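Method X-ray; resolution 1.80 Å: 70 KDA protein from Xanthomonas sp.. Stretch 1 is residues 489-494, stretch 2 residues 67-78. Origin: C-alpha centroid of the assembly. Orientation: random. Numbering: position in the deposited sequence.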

# COMPACT_ATOMS: atom_id res chain seq x y z
N PRO A 489 27.86 -7.80 4.89
CA PRO A 489 28.00 -6.36 4.64
C PRO A 489 26.64 -5.61 4.64
O PRO A 489 25.57 -6.21 4.37
CB PRO A 489 28.65 -6.30 3.28
CG PRO A 489 28.45 -7.66 2.64
CD PRO A 489 28.16 -8.66 3.74
N LEU A 490 26.73 -4.33 4.93
CA LEU A 490 25.57 -3.44 4.88
C LEU A 490 25.31 -2.95 3.46
O LEU A 490 26.24 -2.71 2.70
CB LEU A 490 25.74 -2.26 5.76
CG LEU A 490 26.10 -2.58 7.21
CD1 LEU A 490 25.94 -1.29 7.97
CD2 LEU A 490 25.23 -3.63 7.84
N GLY A 491 24.04 -2.76 3.10
CA GLY A 491 23.74 -2.14 1.80
C GLY A 491 23.24 -0.71 1.94
O GLY A 491 22.97 -0.26 3.08
N PRO A 492 23.02 -0.03 0.81
CA PRO A 492 22.63 1.39 0.84
C PRO A 492 21.11 1.56 1.03
O PRO A 492 20.70 2.65 1.43
CB PRO A 492 23.14 1.91 -0.49
CG PRO A 492 23.02 0.71 -1.41
CD PRO A 492 23.39 -0.44 -0.55
N ASN A 493 20.32 0.50 0.82
CA ASN A 493 18.83 0.57 0.88
C ASN A 493 18.37 0.30 2.29
O ASN A 493 17.62 -0.64 2.61
CB ASN A 493 18.14 -0.38 -0.12
CG ASN A 493 16.62 -0.21 -0.14
OD1 ASN A 493 16.09 0.93 -0.11
ND2 ASN A 493 15.89 -1.34 -0.11
N ILE A 494 18.79 1.22 3.14
CA ILE A 494 18.65 1.16 4.58
C ILE A 494 17.19 1.38 4.94
O ILE A 494 16.57 2.34 4.44
CB ILE A 494 19.41 2.39 5.18
CG1 ILE A 494 20.90 2.21 4.99
CG2 ILE A 494 19.11 2.51 6.67
CD1 ILE A 494 21.36 0.84 5.46
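Stretch 2 67-78: FVDLHNPPPPFV

Proline is a favoured partner for aromatic rings, and the packing of residues 67-78 on residues 489-494 is a compact example. At the centre, Pro 492 lies over one face of Phe 77: its CB stands 3.7 Å from the centroid of the Phe 77 ring, 16° off the normal, so that a C-H group can meet the pi cloud in a CH-pi contact. The same proline ring turns its CG to Leu 70, 3.6 Å from CD2 of that residue, and more loosely to Pro 73, 4.5 Å from its CB. Pro 492 thus packs against Leu 70, Pro 73 and Phe 77, neighbours in one short segment more than 400 residues away in sequence, and it has the largest covered area of any residue here.

Neither stretch forms regular helix or strand. Stretch 2 bends round the proline, passing from Leu 70, whose CA is 6.8 Å from that of Pro 492, through four successive prolines to Phe 77; the peptide before Pro 76 is cis, and Phe 77 N donates a hydrogen bond back to Pro 74 O at 2.9 Å. Overall, from end to end, it runs roughly antiparallel to stretch 1.

Farther out, Asn 493 CB rests 3.9 Å from Leu 70 CD1. At the polar margin, Leu 490 O approaches the edge of the Phe 77 ring, 3.4 Å from CE1. No hydrogen bond crosses the contact, which therefore rests on apolar packing.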

# COMPACT_ATOMS: atom_id res chain seq x y z
N PHE A 67 15.59 11.06 -1.57
CA PHE A 67 15.76 9.97 -2.50
C PHE A 67 17.16 9.37 -2.36
O PHE A 67 18.10 10.11 -2.20
CB PHE A 67 15.61 10.53 -3.89
CG PHE A 67 15.51 9.51 -4.97
CD1 PHE A 67 14.27 8.84 -5.24
CD2 PHE A 67 16.63 9.17 -5.69
CE1 PHE A 67 14.15 7.90 -6.27
CE2 PHE A 67 16.51 8.28 -6.77
CZ PHE A 67 15.27 7.62 -7.05
N VAL A 68 17.30 8.04 -2.45
CA VAL A 68 18.61 7.42 -2.47
C VAL A 68 18.75 6.65 -3.77
O VAL A 68 17.92 5.77 -4.08
CB VAL A 68 18.86 6.43 -1.29
CG1 VAL A 68 20.21 5.73 -1.51
CG2 VAL A 68 18.89 7.21 -0.01
N ASP A 69 19.79 6.96 -4.51
CA ASP A 69 20.00 6.37 -5.82
C ASP A 69 20.77 5.08 -5.61
O ASP A 69 21.93 5.10 -5.23
CB ASP A 69 20.72 7.38 -6.74
CG ASP A 69 20.98 6.81 -8.13
OD1 ASP A 69 20.75 5.60 -8.37
OD2 ASP A 69 21.46 7.57 -8.98
N LEU A 70 20.11 3.92 -5.78
CA LEU A 70 20.79 2.64 -5.62
C LEU A 70 21.53 2.18 -6.88
O LEU A 70 22.42 1.28 -6.82
CB LEU A 70 19.77 1.49 -5.27
CG LEU A 70 19.02 1.90 -3.99
CD1 LEU A 70 17.80 1.00 -3.78
CD2 LEU A 70 19.98 1.96 -2.77
N HIS A 71 21.13 2.76 -8.03
CA HIS A 71 21.74 2.39 -9.33
C HIS A 71 23.13 2.94 -9.49
O HIS A 71 24.02 2.26 -9.94
CB HIS A 71 20.80 2.76 -10.50
CG HIS A 71 19.61 1.85 -10.57
ND1 HIS A 71 18.59 1.91 -9.67
CD2 HIS A 71 19.36 0.75 -11.37
CE1 HIS A 71 17.72 0.91 -9.94
NE2 HIS A 71 18.18 0.24 -11.01
N ASN A 72 23.33 4.16 -9.02
CA ASN A 72 24.65 4.79 -8.99
C ASN A 72 24.80 5.28 -7.55
O ASN A 72 24.57 6.48 -7.28
CB ASN A 72 24.68 5.88 -10.08
CG ASN A 72 24.82 5.26 -11.45
OD1 ASN A 72 25.91 4.81 -11.81
ND2 ASN A 72 23.72 5.10 -12.16
N PRO A 73 25.11 4.33 -6.62
CA PRO A 73 25.05 4.62 -5.16
C PRO A 73 26.21 5.51 -4.70
O PRO A 73 27.24 5.60 -5.38
CB PRO A 73 25.09 3.24 -4.50
CG PRO A 73 25.90 2.43 -5.47
CD PRO A 73 25.54 2.94 -6.87
N PRO A 74 26.02 6.20 -3.56
CA PRO A 74 27.10 6.99 -3.01
C PRO A 74 28.34 6.10 -2.64
O PRO A 74 28.17 4.93 -2.28
CB PRO A 74 26.45 7.63 -1.75
CG PRO A 74 24.98 7.36 -1.88
CD PRO A 74 24.85 6.11 -2.68
N PRO A 75 29.57 6.63 -2.74
CA PRO A 75 30.64 5.80 -2.17
C PRO A 75 30.35 5.48 -0.70
O PRO A 75 29.58 6.19 -0.03
CB PRO A 75 31.89 6.70 -2.29
CG PRO A 75 31.59 7.59 -3.44
CD PRO A 75 30.11 7.90 -3.26
N PRO A 76 30.93 4.38 -0.20
CA PRO A 76 31.83 3.46 -0.91
C PRO A 76 31.08 2.33 -1.69
O PRO A 76 31.70 1.33 -2.05
CB PRO A 76 32.65 2.87 0.25
CG PRO A 76 31.63 2.78 1.39
CD PRO A 76 30.68 3.95 1.20
N PHE A 77 29.78 2.49 -1.98
CA PHE A 77 29.04 1.41 -2.63
C PHE A 77 29.42 1.31 -4.08
O PHE A 77 29.96 2.26 -4.65
CB PHE A 77 27.55 1.54 -2.46
CG PHE A 77 27.13 1.50 -1.03
CD1 PHE A 77 27.12 0.30 -0.33
CD2 PHE A 77 26.77 2.69 -0.36
CE1 PHE A 77 26.77 0.25 1.02
CE2 PHE A 77 26.38 2.65 0.97
CZ PHE A 77 26.37 1.42 1.65
N VAL A 78 29.17 0.16 -4.67
CA VAL A 78 29.52 -0.03 -6.07
C VAL A 78 28.25 -0.35 -6.85
O VAL A 78 27.24 -0.72 -6.27
CB VAL A 78 30.54 -1.17 -6.29
CG1 VAL A 78 31.90 -0.83 -5.68
CG2 VAL A 78 29.97 -2.49 -5.80